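Local coordinates for probable E3 ubiquitin-protein ligase HERC1 (Homo sapiens, PDB 4QT6), which probably acts as an E3 ubiquitin ligase, here represented by its SPRY domain, a beta-sandwich module that in other proteins commonly mediates protein-protein recognition, at residues N14-T19 against K150-D155; Y39-Y44 against L136-M141. All coordinates share one frame; numbering follows the deposited sequence. Where two conformers were deposited one is given.

Contact 1: residues N14-T19 against K150-D155; sequences NGQILT and KVKICD. With ARF (formamide), chain F.
An antiparallel strand pairing within one sheet of the SPRY beta-sandwich joins I17-T19 to K150-C154, with L18 and V151 as its hydrogen-bonded pair. L18 N gives a nearly straight bond to V151 O (2.8 Å, 171°), and V151 N returns one to L18 O at 3.0 Å. The ladder runs one step past the strand proper, where I153 N reaches Q16 O at 3.0 Å, nearly along the C=O axis.

The two faces of this pairing differ in character. L18 and V151 turn into the core, where both meet V140 of the opposing sheet. On the other face I17 lies between two lysines: its CG1 packs on K152 CB (3.9 Å), while its CG2 meets K150 CB. K150 runs side by side with T19, its CG 3.4 Å from T19 OG1, and carries NZ to a salt bridge with E13, whose OE1 also binds the T19 hydroxyl. K152, extended with CG anti to the backbone N (chi1 -180°), lies alongside one of the two conformers of Q16; a weak bond from its NZ to Q16 OE1 is therefore doubtful. I153 instead sets CD1 against a bound formamide, 3.5 Å from its carbon.

Contact 2: residues Y39-Y44 against L136-M141; sequences YQWKFY and LYPCVM. With ARF (formamide), chain D; ARF (formamide), chain F.
W41 lays the six-membered ring of its indole over the pyrrolidine of P138, whose CG sits 3.8 Å from the ring centroid and 18° off the normal, a CH-pi contact over the face. P138 CB closes on the same side, 3.6 Å from W41 CZ2. W41 CG stands between its backbone N and carbonyl carbon (chi1 74°), the crowded position, from which the indole is carried toward P138. The F43 ring follows: W41 NE1 lies above one of its faces, F43 CE2 lies at the indole edge, and V140 CG2 makes a second CH-pi contact, 4.1 Å from the F43 centroid. F43 CZ also approaches C139 O obliquely, at 3.3 Å.

Here the strands belong to different sheets, their axes 9.3 Å apart and 17° from parallel, so mostly side chains meet across the sandwich. At one end Y39 brings CE2 to P138 CG with the ring edge, has one formamide oxygen lying over a face, toward the rim, and accepts a hydrogen bond at OH from the nitrogen of another formamide (3.2 Å). An alanine in place of Y39 would probably leave that nitrogen without this acceptor and open a gap beside P138 CG. No hydrogen bond links the two segments, which implies that their cohesion rests on apolar packing and CH-pi contacts.

In the fold
From the N terminus the chain passes first through 14-19, then 39-44, and returns much later through 136-141 and 150-155. Contact 1 therefore closes the outer loop, with 130 residues between its segments, and contact 2 closes an inner one of 91 that lies wholly within it; the two do not cross. Contact 1 works within a sheet, whereas contact 2 bridges that sheet to the one facing it. Strand 150-154 connects them: it pairs on its other side with 38-47, through K152 N to Y44 O and C154 N to K42 O, and V151 packs on F43. One formamide touches both contacts, through I153 and Y39, and is also bonded to G1 N.

Contact 1: residues N14-T19 against K150-D155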
# COMPACT_ATOMS: atom_id res chain seq x y z
N ASN A 14 -17.58 3.71 1.22
CA ASN A 14 -17.70 5.01 1.87
C ASN A 14 -16.48 5.88 1.70
O ASN A 14 -16.06 6.62 2.62
CB ASN A 14 -18.00 4.86 3.37
CG ASN A 14 -19.32 4.19 3.65
OD1 ASN A 14 -20.26 4.25 2.85
ND2 ASN A 14 -19.43 3.61 4.83
N GLY A 15 -15.86 5.76 0.53
CA GLY A 15 -14.70 6.58 0.21
C GLY A 15 -13.37 6.20 0.83
O GLY A 15 -12.35 6.23 0.15
N GLN A 16 -13.39 5.88 2.12
CA GLN A 16 -12.18 5.74 2.96
C GLN A 16 -11.62 4.33 2.95
O GLN A 16 -10.49 4.12 3.39
CB GLN A 16 -12.54 6.06 4.43
CG GLN A 16 -13.24 7.38 4.71
CD GLN A 16 -13.60 7.56 6.20
OE1 GLN A 16 -13.66 6.59 6.97
NE2 GLN A 16 -13.89 8.78 6.59
N ILE A 17 -12.41 3.36 2.53
CA ILE A 17 -12.01 1.96 2.63
C ILE A 17 -11.95 1.32 1.27
O ILE A 17 -12.80 1.56 0.40
CB ILE A 17 -12.95 1.19 3.59
CG1 ILE A 17 -12.66 1.65 5.03
CG2 ILE A 17 -12.81 -0.33 3.50
CD1 ILE A 17 -13.74 1.26 6.00
N LEU A 18 -10.92 0.49 1.07
CA LEU A 18 -10.83 -0.33 -0.12
C LEU A 18 -11.08 -1.76 0.29
O LEU A 18 -10.41 -2.30 1.19
CB LEU A 18 -9.45 -0.20 -0.79
CG LEU A 18 -9.32 -0.90 -2.14
CD1 LEU A 18 -10.03 -0.11 -3.21
CD2 LEU A 18 -7.85 -1.11 -2.50
N THR A 19 -12.05 -2.38 -0.38
CA THR A 19 -12.44 -3.75 -0.10
C THR A 19 -12.13 -4.65 -1.27
O THR A 19 -12.47 -4.32 -2.41
CB THR A 19 -13.96 -3.80 0.24
OG1 THR A 19 -14.20 -3.02 1.41
CG2 THR A 19 -14.43 -5.25 0.43
N LYS A 150 -10.10 -5.70 3.85
CA LYS A 150 -10.45 -4.28 3.85
C LYS A 150 -9.35 -3.43 4.47
O LYS A 150 -8.82 -3.76 5.53
CB LYS A 150 -11.76 -4.02 4.63
CG LYS A 150 -12.99 -4.69 4.07
CD LYS A 150 -14.21 -4.21 4.83
CE LYS A 150 -15.44 -5.01 4.39
NZ LYS A 150 -16.73 -4.30 4.63
N VAL A 151 -9.00 -2.34 3.79
CA VAL A 151 -7.97 -1.40 4.28
C VAL A 151 -8.52 0.01 4.23
O VAL A 151 -9.08 0.44 3.21
CB VAL A 151 -6.68 -1.49 3.41
CG1 VAL A 151 -5.60 -0.52 3.89
CG2 VAL A 151 -6.14 -2.92 3.41
N LYS A 152 -8.31 0.75 5.31
CA LYS A 152 -8.70 2.14 5.40
C LYS A 152 -7.50 3.06 5.18
O LYS A 152 -6.43 2.82 5.75
CB LYS A 152 -9.30 2.41 6.79
CG LYS A 152 -9.76 3.83 7.02
CD LYS A 152 -10.51 3.98 8.33
CE LYS A 152 -10.90 5.43 8.55
NZ LYS A 152 -11.88 5.61 9.66
N ILE A 153 -7.70 4.12 4.40
CA ILE A 153 -6.68 5.15 4.29
C ILE A 153 -7.01 6.29 5.26
O ILE A 153 -8.16 6.73 5.34
CB ILE A 153 -6.49 5.60 2.81
CG1 ILE A 153 -5.21 6.44 2.66
CG2 ILE A 153 -7.71 6.32 2.27
CD1 ILE A 153 -4.83 6.72 1.21
N CYS A 154 -6.00 6.77 5.98
CA CYS A 154 -6.11 7.67 7.13
C CYS A 154 -5.12 8.79 7.09
O CYS A 154 -4.01 8.63 6.58
CB CYS A 154 -5.73 6.93 8.41
SG CYS A 154 -6.68 5.47 8.77
N ASP A 155 -5.49 9.90 7.71
CA ASP A 155 -4.57 11.01 7.91
C ASP A 155 -3.50 10.63 8.93
O ASP A 155 -3.65 9.68 9.71
CB ASP A 155 -5.31 12.27 8.35
CG ASP A 155 -5.66 12.24 9.83
OD1 ASP A 155 -4.81 12.67 10.66
OD2 ASP A 155 -6.78 11.81 10.17
N ARF F . -4.38 10.34 0.57
C ARF F . -5.53 10.12 1.23
O ARF F . -6.52 9.76 0.61

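Contact 2: residues Y39-Y44 against L136-M141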
# COMPACT_ATOMS: atom_id res chain seq x y z
N TYR A 39 4.91 13.62 1.86
CA TYR A 39 3.55 13.40 2.34
C TYR A 39 3.56 12.16 3.20
O TYR A 39 4.12 11.13 2.83
CB TYR A 39 2.59 13.21 1.20
CG TYR A 39 1.16 12.91 1.61
CD1 TYR A 39 0.44 13.81 2.39
CD2 TYR A 39 0.54 11.74 1.20
CE1 TYR A 39 -0.87 13.57 2.75
CE2 TYR A 39 -0.77 11.48 1.56
CZ TYR A 39 -1.47 12.39 2.34
OH TYR A 39 -2.78 12.15 2.69
N GLN A 40 2.91 12.27 4.36
CA GLN A 40 2.79 11.18 5.31
C GLN A 40 1.29 10.84 5.51
O GLN A 40 0.45 11.74 5.56
CB GLN A 40 3.43 11.64 6.61
CG GLN A 40 3.69 10.57 7.63
CD GLN A 40 4.43 11.09 8.85
OE1 GLN A 40 5.23 12.02 8.76
NE2 GLN A 40 4.15 10.51 9.99
N TRP A 41 0.98 9.55 5.61
CA TRP A 41 -0.38 9.11 5.88
C TRP A 41 -0.32 7.72 6.53
O TRP A 41 0.77 7.16 6.72
CB TRP A 41 -1.23 9.08 4.60
CG TRP A 41 -0.87 7.95 3.71
CD1 TRP A 41 -1.54 6.78 3.58
CD2 TRP A 41 0.25 7.87 2.81
NE1 TRP A 41 -0.92 5.98 2.69
CE2 TRP A 41 0.17 6.62 2.18
CE3 TRP A 41 1.28 8.75 2.46
CZ2 TRP A 41 1.10 6.19 1.24
CZ3 TRP A 41 2.23 8.33 1.54
CH2 TRP A 41 2.13 7.05 0.93
N LYS A 42 -1.48 7.16 6.87
CA LYS A 42 -1.54 5.83 7.43
C LYS A 42 -2.53 4.94 6.70
O LYS A 42 -3.50 5.40 6.15
CB LYS A 42 -1.91 5.87 8.92
CG LYS A 42 -0.90 6.59 9.78
CD LYS A 42 -1.30 6.57 11.23
CE LYS A 42 -0.23 7.21 12.09
NZ LYS A 42 -0.73 7.46 13.46
N PHE A 43 -2.20 3.65 6.66
CA PHE A 43 -3.19 2.63 6.34
C PHE A 43 -3.56 1.91 7.61
O PHE A 43 -2.69 1.65 8.44
CB PHE A 43 -2.63 1.63 5.34
CG PHE A 43 -2.50 2.17 3.94
CD1 PHE A 43 -3.62 2.54 3.22
CD2 PHE A 43 -1.28 2.24 3.32
CE1 PHE A 43 -3.52 3.01 1.93
CE2 PHE A 43 -1.17 2.70 2.01
CZ PHE A 43 -2.29 3.06 1.32
N TYR A 44 -4.85 1.59 7.75
CA TYR A 44 -5.34 0.83 8.89
C TYR A 44 -5.98 -0.44 8.33
O TYR A 44 -6.82 -0.39 7.41
CB TYR A 44 -6.34 1.64 9.68
CG TYR A 44 -7.00 0.86 10.77
CD1 TYR A 44 -6.28 0.50 11.91
CD2 TYR A 44 -8.32 0.44 10.66
CE1 TYR A 44 -6.88 -0.24 12.92
CE2 TYR A 44 -8.91 -0.31 11.66
CZ TYR A 44 -8.18 -0.64 12.79
OH TYR A 44 -8.77 -1.36 13.81
N LEU A 136 3.08 9.82 -7.64
CA LEU A 136 2.78 8.56 -6.96
C LEU A 136 1.53 8.69 -6.13
O LEU A 136 1.22 9.76 -5.59
CB LEU A 136 3.94 8.08 -6.08
CG LEU A 136 5.13 7.54 -6.88
CD1 LEU A 136 6.35 7.32 -5.98
CD2 LEU A 136 4.75 6.25 -7.59
N TYR A 137 0.79 7.58 -6.07
CA TYR A 137 -0.46 7.54 -5.31
C TYR A 137 -0.34 6.49 -4.23
O TYR A 137 0.08 5.38 -4.50
CB TYR A 137 -1.64 7.14 -6.20
CG TYR A 137 -1.89 8.06 -7.35
CD1 TYR A 137 -1.09 7.98 -8.51
CD2 TYR A 137 -2.90 8.99 -7.31
CE1 TYR A 137 -1.31 8.84 -9.57
CE2 TYR A 137 -3.11 9.85 -8.38
CZ TYR A 137 -2.32 9.75 -9.50
OH TYR A 137 -2.56 10.62 -10.55
N PRO A 138 -0.77 6.81 -3.01
CA PRO A 138 -1.01 5.73 -2.03
C PRO A 138 -1.84 4.60 -2.62
O PRO A 138 -2.77 4.86 -3.40
CB PRO A 138 -1.76 6.45 -0.90
CG PRO A 138 -1.29 7.86 -1.00
CD PRO A 138 -1.10 8.14 -2.46
N CYS A 139 -1.49 3.36 -2.31
CA CYS A 139 -2.19 2.19 -2.87
C CYS A 139 -2.20 1.01 -1.96
O CYS A 139 -1.40 0.89 -1.05
CB CYS A 139 -1.58 1.75 -4.19
SG CYS A 139 0.03 0.97 -4.08
N VAL A 140 -3.12 0.11 -2.27
CA VAL A 140 -3.28 -1.18 -1.62
C VAL A 140 -3.42 -2.18 -2.74
O VAL A 140 -4.07 -1.89 -3.75
CB VAL A 140 -4.53 -1.16 -0.72
CG1 VAL A 140 -4.82 -2.54 -0.16
CG2 VAL A 140 -4.37 -0.14 0.38
N MSE A 141 -2.81 -3.35 -2.57
CA MSE A 141 -2.94 -4.45 -3.54
C MSE A 141 -3.28 -5.71 -2.77
O MSE A 141 -2.78 -5.89 -1.67
CB MSE A 141 -1.60 -4.55 -4.28
CG MSE A 141 -1.53 -5.52 -5.46
SE MSE A 141 -1.11 -7.38 -4.93
CE MSE A 141 -0.02 -7.10 -3.32
N ARF D . -0.65 15.26 -1.74
C ARF D . -1.50 14.94 -0.76
O ARF D . -2.19 13.94 -0.87
N ARF F . -4.38 10.34 0.57
C ARF F . -5.53 10.12 1.23
O ARF F . -6.52 9.76 0.61